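Local coordinates for putative oxidoreductase (Salmonella enterica subsp. enterica serovar Typhimurium, PDB 3NX4), which probably reduces acryloyl-CoA with NADPH, as a nucleotide-binding member of the medium-chain dehydrogenase/reductase family, at residues 161-170 against 281-290. Residues are numbered along the deposited sequence; the frame is centred on the assembly and turned at random.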
ATOM      1  N   SER A 161      -0.754  20.927  -6.692  1.00 21.30           N
ATOM      2  CA  SER A 161      -1.378  21.722  -7.744  1.00 25.77           C
ATOM      3  C   SER A 161      -1.497  20.906  -9.025  1.00 25.41           C
ATOM      4  O   SER A 161      -2.543  20.908  -9.683  1.00 26.41           O
ATOM      5  CB  SER A 161      -0.563  23.000  -8.027  1.00 26.39           C
ATOM      6  OG  SER A 161      -0.614  23.887  -6.924  1.00 26.83           O
ATOM      7  N   THR A 162      -0.415  20.219  -9.381  1.00 24.65           N
ATOM      8  CA  THR A 162      -0.402  19.430 -10.611  1.00 19.87           C
ATOM      9  C   THR A 162      -1.432  18.306 -10.501  1.00 19.73           C
ATOM     10  O   THR A 162      -2.186  18.034 -11.438  1.00 24.59           O
ATOM     11  CB  THR A 162       0.995  18.835 -10.905  1.00 23.99           C
ATOM     12  OG1 THR A 162       2.005  19.830 -10.696  1.00 26.95           O
ATOM     13  CG2 THR A 162       1.072  18.342 -12.356  1.00 26.76           C
ATOM     14  N   ALA A 163      -1.464  17.666  -9.339  1.00 18.24           N
ATOM     15  CA  ALA A 163      -2.393  16.556  -9.094  1.00 21.37           C
ATOM     16  C   ALA A 163      -3.851  16.990  -9.271  1.00 21.94           C
ATOM     17  O   ALA A 163      -4.659  16.290  -9.886  1.00 23.33           O
ATOM     18  CB  ALA A 163      -2.181  15.999  -7.690  1.00 22.23           C
ATOM     19  N   VAL A 164      -4.183  18.149  -8.711  1.00 25.07           N
ATOM     20  CA  VAL A 164      -5.558  18.660  -8.783  1.00 22.26           C
ATOM     21  C   VAL A 164      -5.911  18.895 -10.258  1.00 23.50           C
ATOM     22  O   VAL A 164      -6.971  18.476 -10.732  1.00 22.78           O
ATOM     23  CB  VAL A 164      -5.704  19.964  -7.963  1.00 22.99           C
ATOM     24  CG1 VAL A 164      -7.033  20.702  -8.290  1.00 25.91           C
ATOM     25  CG2 VAL A 164      -5.571  19.678  -6.446  1.00 21.46           C
ATOM     26  N   ALA A 165      -4.989  19.524 -10.985  1.00 22.49           N
ATOM     27  CA  ALA A 165      -5.202  19.860 -12.394  1.00 24.30           C
ATOM     28  C   ALA A 165      -5.356  18.616 -13.264  1.00 22.19           C
ATOM     29  O   ALA A 165      -6.213  18.570 -14.144  1.00 27.18           O
ATOM     30  CB  ALA A 165      -4.058  20.729 -12.919  1.00 25.12           C
ATOM     31  N   LEU A 166      -4.520  17.613 -13.016  1.00 23.16           N
ATOM     32  CA  LEU A 166      -4.601  16.338 -13.742  1.00 21.58           C
ATOM     33  C   LEU A 166      -5.915  15.604 -13.460  1.00 21.72           C
ATOM     34  O   LEU A 166      -6.630  15.223 -14.384  1.00 24.09           O
ATOM     35  CB  LEU A 166      -3.427  15.427 -13.373  1.00 21.25           C
ATOM     36  CG  LEU A 166      -2.062  15.886 -13.881  1.00 24.13           C
ATOM     37  CD1 LEU A 166      -0.979  15.040 -13.238  1.00 25.98           C
ATOM     38  CD2 LEU A 166      -2.012  15.790 -15.405  1.00 22.35           C
ATOM     39  N   LEU A 167      -6.220  15.399 -12.183  1.00 22.68           N
ATOM     40  CA  LEU A 167      -7.447  14.702 -11.800  1.00 21.07           C
ATOM     41  C   LEU A 167      -8.660  15.427 -12.359  1.00 21.62           C
ATOM     42  O   LEU A 167      -9.603  14.800 -12.822  1.00 25.19           O
ATOM     43  CB  LEU A 167      -7.576  14.590 -10.274  1.00 21.78           C
ATOM     44  CG  LEU A 167      -6.523  13.688  -9.603  1.00 26.37           C
ATOM     45  CD1 LEU A 167      -6.513  13.916  -8.088  1.00 23.56           C
ATOM     46  CD2 LEU A 167      -6.736  12.204  -9.953  1.00 23.76           C
ATOM     47  N   HIS A 168      -8.640  16.756 -12.303  1.00 23.04           N
ATOM     48  CA  HIS A 168      -9.744  17.526 -12.849  1.00 23.71           C
ATOM     49  C   HIS A 168      -9.910  17.263 -14.351  1.00 24.25           C
ATOM     50  O   HIS A 168     -11.015  17.025 -14.836  1.00 25.69           O
ATOM     51  CB  HIS A 168      -9.527  19.016 -12.614  1.00 26.03           C
ATOM     52  CG  HIS A 168     -10.606  19.868 -13.198  1.00 26.39           C
ATOM     53  ND1 HIS A 168     -11.911  19.821 -12.753  1.00 28.27           N
ATOM     54  CD2 HIS A 168     -10.581  20.776 -14.202  1.00 29.98           C
ATOM     55  CE1 HIS A 168     -12.641  20.670 -13.454  1.00 30.81           C
ATOM     56  NE2 HIS A 168     -11.859  21.261 -14.339  1.00 34.26           N
ATOM     57  N   LYS A 169      -8.808  17.312 -15.086  1.00 25.40           N
ATOM     58  CA  LYS A 169      -8.849  17.076 -16.533  1.00 26.25           C
ATOM     59  C   LYS A 169      -9.364  15.679 -16.840  1.00 31.46           C
ATOM     60  O   LYS A 169     -10.120  15.485 -17.791  1.00 28.38           O
ATOM     61  CB  LYS A 169      -7.455  17.244 -17.152  1.00 25.55           C
ATOM     62  CG  LYS A 169      -7.455  17.205 -18.675  1.00 24.91           C
ATOM     63  CD  LYS A 169      -7.276  15.764 -19.179  1.00 33.53           C
ATOM     64  CE  LYS A 169      -7.067  15.722 -20.706  1.00 34.45           C
ATOM     65  NZ  LYS A 169      -6.877  14.318 -21.183  1.00 38.54           N
ATOM     66  N   LEU A 170      -8.940  14.709 -16.029  1.00 26.87           N
ATOM     67  CA  LEU A 170      -9.288  13.317 -16.249  1.00 25.25           C
ATOM     68  C   LEU A 170     -10.721  12.988 -15.838  1.00 29.98           C
ATOM     69  O   LEU A 170     -11.168  11.862 -16.014  1.00 27.11           O
ATOM     70  CB  LEU A 170      -8.301  12.387 -15.532  1.00 22.55           C
ATOM     71  CG  LEU A 170      -6.924  12.468 -16.200  1.00 27.90           C
ATOM     72  CD1 LEU A 170      -5.819  11.942 -15.293  1.00 26.97           C
ATOM     73  CD2 LEU A 170      -6.909  11.766 -17.594  1.00 27.21           C
ATOM     74  N   ARG A 281       2.170  11.327 -20.826  1.00 25.32           N
ATOM     75  CA  ARG A 281       0.838  11.568 -20.240  1.00 26.65           C
ATOM     76  C   ARG A 281       0.668  13.029 -19.811  1.00 32.81           C
ATOM     77  O   ARG A 281      -0.395  13.624 -19.999  1.00 33.06           O
ATOM     78  CB  ARG A 281       0.569  10.639 -19.042  1.00 22.37           C
ATOM     79  CG  ARG A 281       0.250   9.163 -19.413  1.00 24.65           C
ATOM     80  CD  ARG A 281      -1.165   8.987 -19.954  1.00 30.52           C
ATOM     81  NE  ARG A 281      -2.195   9.553 -19.070  1.00 30.94           N
ATOM     82  CZ  ARG A 281      -2.771   8.898 -18.062  1.00 32.33           C
ATOM     83  NH1 ARG A 281      -2.427   7.644 -17.806  1.00 27.25           N
ATOM     84  NH2 ARG A 281      -3.702   9.495 -17.313  1.00 28.55           N
ATOM     85  N   LEU A 282       1.714  13.597 -19.223  1.00 28.81           N
ATOM     86  CA  LEU A 282       1.700  15.004 -18.840  1.00 30.95           C
ATOM     87  C   LEU A 282       1.410  15.913 -20.038  1.00 34.36           C
ATOM     88  O   LEU A 282       0.573  16.809 -19.962  1.00 29.08           O
ATOM     89  CB  LEU A 282       3.030  15.392 -18.184  1.00 30.15           C
ATOM     90  CG  LEU A 282       3.182  14.917 -16.730  1.00 24.84           C
ATOM     91  CD1 LEU A 282       4.650  14.914 -16.352  1.00 28.59           C
ATOM     92  CD2 LEU A 282       2.364  15.800 -15.770  1.00 26.34           C
ATOM     93  N   VAL A 283       2.097  15.681 -21.147  1.00 35.04           N
ATOM     94  CA  VAL A 283       1.870  16.506 -22.321  1.00 38.67           C
ATOM     95  C   VAL A 283       0.399  16.425 -22.717  1.00 36.27           C
ATOM     96  O   VAL A 283      -0.212  17.414 -23.113  1.00 35.38           O
ATOM     97  CB  VAL A 283       2.775  16.086 -23.490  1.00 42.05           C
ATOM     98  CG1 VAL A 283       2.389  16.839 -24.753  1.00 44.16           C
ATOM     99  CG2 VAL A 283       4.231  16.344 -23.128  1.00 36.38           C
ATOM    100  N   LYS A 284      -0.176  15.239 -22.579  1.00 32.90           N
ATOM    101  CA  LYS A 284      -1.563  15.026 -22.963  1.00 39.43           C
ATOM    102  C   LYS A 284      -2.562  15.577 -21.946  1.00 39.74           C
ATOM    103  O   LYS A 284      -3.590  16.138 -22.327  1.00 35.79           O
ATOM    104  CB  LYS A 284      -1.817  13.531 -23.199  1.00 51.16           C
ATOM    105  CG  LYS A 284      -3.249  13.187 -23.567  1.00 60.71           C
ATOM    106  CD  LYS A 284      -3.420  11.688 -23.807  1.00 68.86           C
ATOM    107  CE  LYS A 284      -3.217  10.872 -22.525  1.00 71.09           C
ATOM    108  NZ  LYS A 284      -4.378  10.928 -21.578  1.00 63.11           N
ATOM    109  N   ASP A 285      -2.260  15.428 -20.659  1.00 33.43           N
ATOM    110  CA  ASP A 285      -3.273  15.610 -19.622  1.00 34.78           C
ATOM    111  C   ASP A 285      -3.277  16.951 -18.872  1.00 37.21           C
ATOM    112  O   ASP A 285      -4.267  17.283 -18.215  1.00 39.46           O
ATOM    113  CB  ASP A 285      -3.242  14.434 -18.638  1.00 33.26           C
ATOM    114  CG  ASP A 285      -3.694  13.139 -19.281  1.00 33.33           C
ATOM    115  OD1 ASP A 285      -4.386  13.206 -20.316  1.00 34.25           O
ATOM    116  OD2 ASP A 285      -3.369  12.057 -18.759  1.00 37.99           O
ATOM    117  N   LEU A 286      -2.192  17.716 -18.954  1.00 31.19           N
ATOM    118  CA  LEU A 286      -2.193  19.062 -18.362  1.00 31.84           C
ATOM    119  C   LEU A 286      -2.731  20.097 -19.341  1.00 34.82           C
ATOM    120  O   LEU A 286      -2.208  20.244 -20.441  1.00 34.58           O
ATOM    121  CB  LEU A 286      -0.798  19.487 -17.912  1.00 35.56           C
ATOM    122  CG  LEU A 286      -0.257  19.059 -16.554  1.00 39.16           C
ATOM    123  CD1 LEU A 286       1.090  19.727 -16.329  1.00 35.12           C
ATOM    124  CD2 LEU A 286      -1.224  19.434 -15.437  1.00 31.27           C
ATOM    125  N   PRO A 287      -3.774  20.836 -18.934  1.00 43.20           N
ATOM    126  CA  PRO A 287      -4.292  21.919 -19.778  1.00 43.06           C
ATOM    127  C   PRO A 287      -3.299  23.071 -19.883  1.00 37.94           C
ATOM    128  O   PRO A 287      -2.531  23.295 -18.945  1.00 40.49           O
ATOM    129  CB  PRO A 287      -5.548  22.382 -19.027  1.00 45.19           C
ATOM    130  CG  PRO A 287      -5.306  21.998 -17.605  1.00 46.57           C
ATOM    131  CD  PRO A 287      -4.497  20.723 -17.655  1.00 39.32           C
ATOM    132  N   GLU A 288      -3.320  23.788 -21.006  1.00 38.93           N
ATOM    133  CA  GLU A 288      -2.461  24.949 -21.209  1.00 45.85           C
ATOM    134  C   GLU A 288      -2.605  25.950 -20.065  1.00 43.53           C
ATOM    135  O   GLU A 288      -1.632  26.577 -19.638  1.00 36.10           O
ATOM    136  CB  GLU A 288      -2.808  25.637 -22.534  1.00 63.90           C
ATOM    137  CG  GLU A 288      -2.385  27.097 -22.610  1.00 81.21           C
ATOM    138  CD  GLU A 288      -0.888  27.290 -22.436  1.00 94.85           C
ATOM    139  OE1 GLU A 288      -0.114  26.599 -23.139  1.00101.55           O
ATOM    140  OE2 GLU A 288      -0.487  28.126 -21.595  1.00 93.61           O
ATOM    141  N   SER A 289      -3.827  26.090 -19.566  1.00 38.64           N
ATOM    142  CA  SER A 289      -4.104  27.035 -18.501  1.00 36.72           C
ATOM    143  C   SER A 289      -3.278  26.754 -17.246  1.00 40.73           C
ATOM    144  O   SER A 289      -3.015  27.664 -16.462  1.00 38.64           O
ATOM    145  CB  SER A 289      -5.597  27.028 -18.162  1.00 38.98           C
ATOM    146  OG  SER A 289      -5.977  25.794 -17.587  1.00 39.58           O
ATOM    147  N   PHE A 290      -2.881  25.497 -17.046  1.00 35.15           N
ATOM    148  CA  PHE A 290      -2.173  25.122 -15.824  1.00 30.86           C
ATOM    149  C   PHE A 290      -0.826  25.834 -15.707  1.00 33.10           C
ATOM    150  O   PHE A 290      -0.464  26.337 -14.644  1.00 32.25           O
ATOM    151  CB  PHE A 290      -1.940  23.604 -15.759  1.00 31.54           C
ATOM    152  CG  PHE A 290      -0.981  23.198 -14.686  1.00 27.91           C
ATOM    153  CD1 PHE A 290      -1.406  23.077 -13.370  1.00 35.35           C
ATOM    154  CD2 PHE A 290       0.352  22.955 -14.983  1.00 28.73           C
ATOM    155  CE1 PHE A 290      -0.519  22.716 -12.371  1.00 28.55           C
ATOM    156  CE2 PHE A 290       1.240  22.597 -13.991  1.00 34.27           C
ATOM    157  CZ  PHE A 290       0.803  22.475 -12.682  1.00 29.38           C
TER
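Phe290 rests its ring obliquely against helix 161-169, its CD1 3.6 Å from Ala165 CB and its CZ 3.5 Å from Thr162 OG1. This is part of the first helix of the Rossmann fold, 158-169, which begins at the NADP-binding Gly158, and it illustrates how a nucleotide-binding helix can be covered by two successive helices, 272-285 and 288-294. The 281-285 end of the former runs at 64° to segment 161-169, then Leu286 leaves helical geometry and Pro287 leads into helix 288-294. The first torsion of Phe290, with CG anti to the backbone N (168°), drops the ring toward Ala165, while Leu286 CD2 lies 3.8 Å above one ring face, offset toward the rim. Leu286 CD2 also meets Leu166 CD2 at 3.7 Å, tying ring and leucines into one apolar seam; the hydroxyl of Thr162 bonds to Gly158 O.

At the other end the seam gives way to a charge network centred on Asp285. Arg281 grips OD2 side-on through NE and NH2, and NH1 pairs with Glu139 on helix 118-140. Leu170 CD1 abuts the guanidinium edge. Arg281 and Lys284 bond the carboxylate from its own helix, Lys169 from across the contact. The two lysines, their NZ atoms 4.2 Å apart, probably tolerate each other because they share its charge: Lys284 NZ takes the syn side of Asp285 OD1 at 2.6 Å, Lys169 NZ the anti side at 2.9 Å, tilted 34° out of the carboxylate plane.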